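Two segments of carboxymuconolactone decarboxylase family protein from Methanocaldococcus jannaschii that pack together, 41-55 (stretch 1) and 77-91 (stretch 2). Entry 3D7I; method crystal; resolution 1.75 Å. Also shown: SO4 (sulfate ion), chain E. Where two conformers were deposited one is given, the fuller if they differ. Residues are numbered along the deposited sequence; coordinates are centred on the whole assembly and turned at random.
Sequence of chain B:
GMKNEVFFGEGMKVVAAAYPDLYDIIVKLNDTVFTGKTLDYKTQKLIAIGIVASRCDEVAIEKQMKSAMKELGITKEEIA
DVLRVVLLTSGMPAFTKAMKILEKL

Stretch 1, residues 41-55: YKTQKLIAIGIVASR
Stretch 2 (77-91) EEIADVLRVVLLTSG

Two helices of one chain run in broadly the same direction, their axes 9.2 Å apart at closest approach and crossing at -43°. Stretch 1 is helical from Tyr-41 through about Ala-53; stretch 2 is already helical at Glu-77 and stays so to about Ser-90, held by i to i+4 backbone hydrogen bonds. The register is set where Gly-50 CA lies 5.8 Å from Val-82 CA, and one turn further on Ser-54 CA lies 5.7 Å from Val-86 CA. Together the two faces bury 495 Å².

The contact opens with charge. Lys-42, t at all four chi angles, leaves its backbone sideways but extends far enough for NZ to donate to Glu-78 OE2 at 2.7 Å, a hydrogen-bonded salt bridge. Glu-78 (chi1 m, chi2 t) points toward stretch 1. Water 1 closes the pairing, accepting from Lys-42 NZ at 3.1 Å and donating to Glu-78 OE1 at 2.7 Å.

One turn on, apolar packing takes over. Leu-46 (m, t) also starts sideways, yet its CD2 reaches Val-82 CG2 at 3.7 Å. Val-82, chi1 t, is the centre of the interface, covered more than any other residue here. Ile-47 and Ala-48 point away. Ile-49 (m, t) points toward stretch 2 and places CG2 4.1 Å from both Ile-79 CG2 and Val-82 CG1; Ile-79 is likewise m, t.

At Gly-50 the backbone itself forms the contact surface. With no side chain in the way, Val-82 CG1 sits 3.5 Å from Gly-50 N, and Val-86 CG2 lies 3.6 Å from Gly-50 O. A CB built on Gly-50 would stand only 3.4 Å from Val-82 CG1, a tight fit. The rule is a beta-branched methyl resting on bare backbone. Ile-51 and Val-52 point away.

On the next turn Ala-53 offers only its methyl: CB, directed toward stretch 2, meets Leu-83 CD2 at 3.9 Å and Val-86 CG2 at 4.0 Å. Leu-83 is m, t; Val-86 has chi1 t.

At the far end Ser-54, chi1 p, turns its hydroxyl back to its own helix, OG donating to Ile-51 O at 2.6 Å, while its CB approaches Ser-90 OG at 3.3 Å. Ser-90 (chi1 m) donates through OG to Thr-89 OG1 at 2.9 Å, and Thr-89 OG1 (chi1 p) donates to Val-85 O at 2.9 Å. Gly-91 then leaves helical geometry with phi 101°, while Arg-55, phi/psi -109°/-174°, carries stretch 1 out of the contact.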

# COMPACT_ATOMS: atom_id res chain seq x y z
N TYR B 41 2.19 -20.52 -17.81
CA TYR B 41 2.70 -20.40 -16.46
C TYR B 41 3.84 -19.38 -16.36
O TYR B 41 3.90 -18.58 -15.42
CB TYR B 41 3.20 -21.78 -16.04
CG TYR B 41 3.67 -21.93 -14.63
CD1 TYR B 41 2.99 -21.36 -13.57
CD2 TYR B 41 4.78 -22.73 -14.34
CE1 TYR B 41 3.41 -21.54 -12.26
CE2 TYR B 41 5.21 -22.91 -13.04
CZ TYR B 41 4.52 -22.33 -12.01
OH TYR B 41 4.95 -22.53 -10.72
N LYS B 42 4.74 -19.41 -17.33
CA LYS B 42 5.82 -18.41 -17.36
C LYS B 42 5.30 -16.98 -17.32
O LYS B 42 5.81 -16.16 -16.55
CB LYS B 42 6.70 -18.61 -18.59
CG LYS B 42 7.87 -17.64 -18.72
CD LYS B 42 8.59 -17.85 -20.06
CE LYS B 42 9.86 -17.01 -20.16
NZ LYS B 42 10.59 -17.27 -21.44
N THR B 43 4.31 -16.68 -18.14
CA THR B 43 3.72 -15.34 -18.18
C THR B 43 3.11 -14.95 -16.84
O THR B 43 3.30 -13.85 -16.35
CB THR B 43 2.68 -15.19 -19.29
OG1 THR B 43 3.31 -15.44 -20.55
CG2 THR B 43 2.08 -13.79 -19.32
N GLN B 44 2.37 -15.88 -16.24
CA GLN B 44 1.80 -15.64 -14.94
C GLN B 44 2.85 -15.43 -13.84
O GLN B 44 2.65 -14.61 -12.97
CB GLN B 44 0.87 -16.78 -14.54
CG GLN B 44 -0.38 -16.86 -15.34
CD GLN B 44 -1.30 -17.93 -14.82
OE1 GLN B 44 -0.92 -19.09 -14.82
NE2 GLN B 44 -2.50 -17.54 -14.37
N LYS B 45 3.94 -16.19 -13.87
CA LYS B 45 5.01 -16.00 -12.90
C LYS B 45 5.72 -14.65 -13.07
O LYS B 45 6.10 -14.03 -12.09
CB LYS B 45 6.03 -17.15 -12.97
CG LYS B 45 5.51 -18.38 -12.26
CD LYS B 45 5.58 -18.23 -10.73
CE LYS B 45 4.94 -19.45 -10.07
NZ LYS B 45 4.94 -19.39 -8.58
N LEU B 46 5.87 -14.21 -14.31
CA LEU B 46 6.40 -12.85 -14.60
C LEU B 46 5.49 -11.76 -14.03
O LEU B 46 5.95 -10.78 -13.43
CB LEU B 46 6.62 -12.65 -16.12
CG LEU B 46 7.74 -13.50 -16.75
CD1 LEU B 46 7.70 -13.42 -18.28
CD2 LEU B 46 9.12 -13.06 -16.24
N ILE B 47 4.18 -11.96 -14.16
CA ILE B 47 3.21 -11.08 -13.54
C ILE B 47 3.35 -11.08 -12.02
O ILE B 47 3.33 -10.02 -11.39
CB ILE B 47 1.78 -11.47 -13.97
CG1 ILE B 47 1.56 -11.21 -15.47
CG2 ILE B 47 0.70 -10.71 -13.15
CD1 ILE B 47 0.35 -11.97 -16.07
N ALA B 48 3.52 -12.27 -11.43
CA ALA B 48 3.68 -12.39 -9.98
C ALA B 48 4.91 -11.61 -9.52
O ALA B 48 4.87 -10.91 -8.51
CB ALA B 48 3.75 -13.88 -9.55
N ILE B 49 6.02 -11.72 -10.26
CA ILE B 49 7.24 -10.96 -9.94
C ILE B 49 6.94 -9.48 -9.94
O ILE B 49 7.31 -8.77 -9.02
CB ILE B 49 8.40 -11.28 -10.90
CG1 ILE B 49 8.90 -12.71 -10.70
CG2 ILE B 49 9.62 -10.32 -10.68
CD1 ILE B 49 9.70 -13.24 -11.89
N GLY B 50 6.26 -9.00 -11.00
CA GLY B 50 5.87 -7.60 -11.09
C GLY B 50 5.09 -7.11 -9.89
O GLY B 50 5.36 -6.04 -9.34
N ILE B 51 4.09 -7.89 -9.48
CA ILE B 51 3.24 -7.49 -8.39
C ILE B 51 4.03 -7.42 -7.10
O ILE B 51 3.92 -6.44 -6.37
CB ILE B 51 2.03 -8.44 -8.22
CG1 ILE B 51 1.07 -8.29 -9.42
CG2 ILE B 51 1.28 -8.16 -6.90
CD1 ILE B 51 -0.01 -9.36 -9.54
N VAL B 52 4.78 -8.46 -6.79
CA VAL B 52 5.56 -8.51 -5.54
C VAL B 52 6.63 -7.42 -5.53
O VAL B 52 6.88 -6.76 -4.50
CB VAL B 52 6.21 -9.90 -5.38
CG1 VAL B 52 7.08 -9.94 -4.12
CG2 VAL B 52 5.13 -11.00 -5.31
N ALA B 53 7.26 -7.20 -6.69
CA ALA B 53 8.30 -6.18 -6.78
C ALA B 53 7.75 -4.77 -6.63
O ALA B 53 8.50 -3.86 -6.31
CB ALA B 53 9.13 -6.31 -8.08
N SER B 54 6.45 -4.58 -6.87
CA SER B 54 5.81 -3.28 -6.75
C SER B 54 5.64 -2.88 -5.29
O SER B 54 5.39 -1.72 -5.00
CB SER B 54 4.47 -3.23 -7.50
OG SER B 54 3.42 -3.96 -6.86
N ARG B 55 5.79 -3.86 -4.40
CA ARG B 55 5.64 -3.69 -2.94
C ARG B 55 7.00 -3.80 -2.23
O ARG B 55 8.04 -3.86 -2.89
CB ARG B 55 4.65 -4.73 -2.43
CG ARG B 55 3.34 -4.65 -3.22
CD ARG B 55 2.18 -5.29 -2.53
NE ARG B 55 2.34 -6.74 -2.54
CZ ARG B 55 1.41 -7.62 -2.92
NH1 ARG B 55 0.20 -7.23 -3.35
NH2 ARG B 55 1.72 -8.91 -2.88
N GLU B 77 17.45 -11.05 -17.74
CA GLU B 77 16.99 -10.09 -18.76
C GLU B 77 15.45 -10.00 -18.82
O GLU B 77 14.89 -8.93 -18.94
CB GLU B 77 17.53 -10.45 -20.15
CG GLU B 77 17.24 -9.36 -21.20
CD GLU B 77 17.80 -9.70 -22.58
OE1 GLU B 77 17.83 -10.91 -22.95
OE2 GLU B 77 18.21 -8.75 -23.29
N GLU B 78 14.78 -11.14 -18.72
CA GLU B 78 13.32 -11.14 -18.67
C GLU B 78 12.80 -10.46 -17.40
O GLU B 78 11.85 -9.68 -17.45
CB GLU B 78 12.76 -12.56 -18.76
CG GLU B 78 12.96 -13.19 -20.13
CD GLU B 78 12.61 -14.68 -20.19
OE1 GLU B 78 12.75 -15.43 -19.19
OE2 GLU B 78 12.16 -15.10 -21.27
N ILE B 79 13.43 -10.76 -16.27
CA ILE B 79 13.07 -10.08 -15.01
C ILE B 79 13.28 -8.57 -15.10
O ILE B 79 12.43 -7.78 -14.68
CB ILE B 79 13.76 -10.71 -13.75
CG1 ILE B 79 13.36 -12.18 -13.59
CG2 ILE B 79 13.33 -9.96 -12.48
CD1 ILE B 79 14.20 -12.91 -12.58
N ALA B 80 14.38 -8.14 -15.71
CA ALA B 80 14.63 -6.73 -15.86
C ALA B 80 13.52 -6.05 -16.66
O ALA B 80 13.11 -4.95 -16.34
CB ALA B 80 15.99 -6.49 -16.49
N ASP B 81 12.99 -6.73 -17.68
CA ASP B 81 11.86 -6.18 -18.44
C ASP B 81 10.59 -6.05 -17.61
O ASP B 81 9.81 -5.13 -17.81
CB ASP B 81 11.56 -7.02 -19.68
CG ASP B 81 12.54 -6.82 -20.83
OD1 ASP B 81 13.28 -5.80 -20.88
OD2 ASP B 81 12.52 -7.67 -21.73
N VAL B 82 10.37 -6.99 -16.68
CA VAL B 82 9.31 -6.86 -15.71
C VAL B 82 9.53 -5.59 -14.85
O VAL B 82 8.59 -4.79 -14.64
CB VAL B 82 9.21 -8.11 -14.80
CG1 VAL B 82 8.17 -7.91 -13.69
CG2 VAL B 82 8.93 -9.41 -15.64
N LEU B 83 10.77 -5.37 -14.44
CA LEU B 83 11.09 -4.25 -13.56
C LEU B 83 10.92 -2.89 -14.26
O LEU B 83 10.58 -1.89 -13.61
CB LEU B 83 12.48 -4.41 -12.99
CG LEU B 83 12.68 -5.66 -12.12
CD1 LEU B 83 14.02 -5.59 -11.40
CD2 LEU B 83 11.50 -5.84 -11.10
N ARG B 84 11.05 -2.86 -15.59
CA ARG B 84 10.75 -1.63 -16.33
C ARG B 84 9.31 -1.20 -16.08
O ARG B 84 8.99 -0.05 -15.81
CB ARG B 84 11.01 -1.84 -17.83
CG ARG B 84 12.45 -2.08 -18.19
CD ARG B 84 12.61 -2.54 -19.62
NE ARG B 84 12.86 -1.45 -20.51
CZ ARG B 84 14.07 -1.05 -20.93
NH1 ARG B 84 15.20 -1.63 -20.57
NH2 ARG B 84 14.12 -0.05 -21.74
N VAL B 85 8.42 -2.18 -16.10
CA VAL B 85 7.00 -1.95 -15.81
C VAL B 85 6.77 -1.56 -14.35
O VAL B 85 5.97 -0.67 -14.07
CB VAL B 85 6.13 -3.16 -16.20
CG1 VAL B 85 4.61 -2.82 -16.05
CG2 VAL B 85 6.43 -3.60 -17.65
N VAL B 86 7.47 -2.19 -13.41
CA VAL B 86 7.44 -1.75 -12.01
C VAL B 86 7.80 -0.27 -11.87
O VAL B 86 7.13 0.44 -11.14
CB VAL B 86 8.35 -2.63 -11.11
CG1 VAL B 86 8.44 -2.09 -9.69
CG2 VAL B 86 7.81 -4.07 -11.11
N LEU B 87 8.85 0.19 -12.55
CA LEU B 87 9.21 1.60 -12.49
C LEU B 87 8.04 2.48 -12.92
O LEU B 87 7.68 3.42 -12.23
CB LEU B 87 10.41 1.89 -13.39
CG LEU B 87 10.80 3.35 -13.60
CD1 LEU B 87 11.18 4.01 -12.30
CD2 LEU B 87 11.98 3.39 -14.62
N LEU B 88 7.44 2.17 -14.06
CA LEU B 88 6.37 3.01 -14.59
C LEU B 88 5.14 3.02 -13.71
O LEU B 88 4.49 4.05 -13.57
CB LEU B 88 5.98 2.51 -15.99
CG LEU B 88 5.05 3.39 -16.82
CD1 LEU B 88 5.62 4.73 -17.17
CD2 LEU B 88 4.76 2.61 -18.11
N THR B 89 4.80 1.86 -13.17
CA THR B 89 3.59 1.71 -12.35
C THR B 89 3.75 2.12 -10.88
O THR B 89 2.78 2.42 -10.20
CB THR B 89 3.08 0.27 -12.39
OG1 THR B 89 4.06 -0.61 -11.84
CG2 THR B 89 2.70 -0.11 -13.79
N SER B 90 4.99 2.11 -10.41
CA SER B 90 5.24 2.08 -8.99
C SER B 90 6.32 3.02 -8.48
O SER B 90 6.42 3.23 -7.26
CB SER B 90 5.53 0.63 -8.53
OG SER B 90 4.50 -0.26 -8.99
N GLY B 91 7.16 3.55 -9.37
CA GLY B 91 8.14 4.56 -8.98
C GLY B 91 9.56 4.04 -8.79
O GLY B 91 9.81 2.82 -8.85
S SO4 E . 17.81 0.09 -22.84
O1 SO4 E . 17.39 0.67 -21.61
O2 SO4 E . 16.75 0.29 -23.83
O3 SO4 E . 19.06 0.69 -23.34
O4 SO4 E . 18.04 -1.33 -22.59
O HOH W 1 13.41 -17.84 -20.17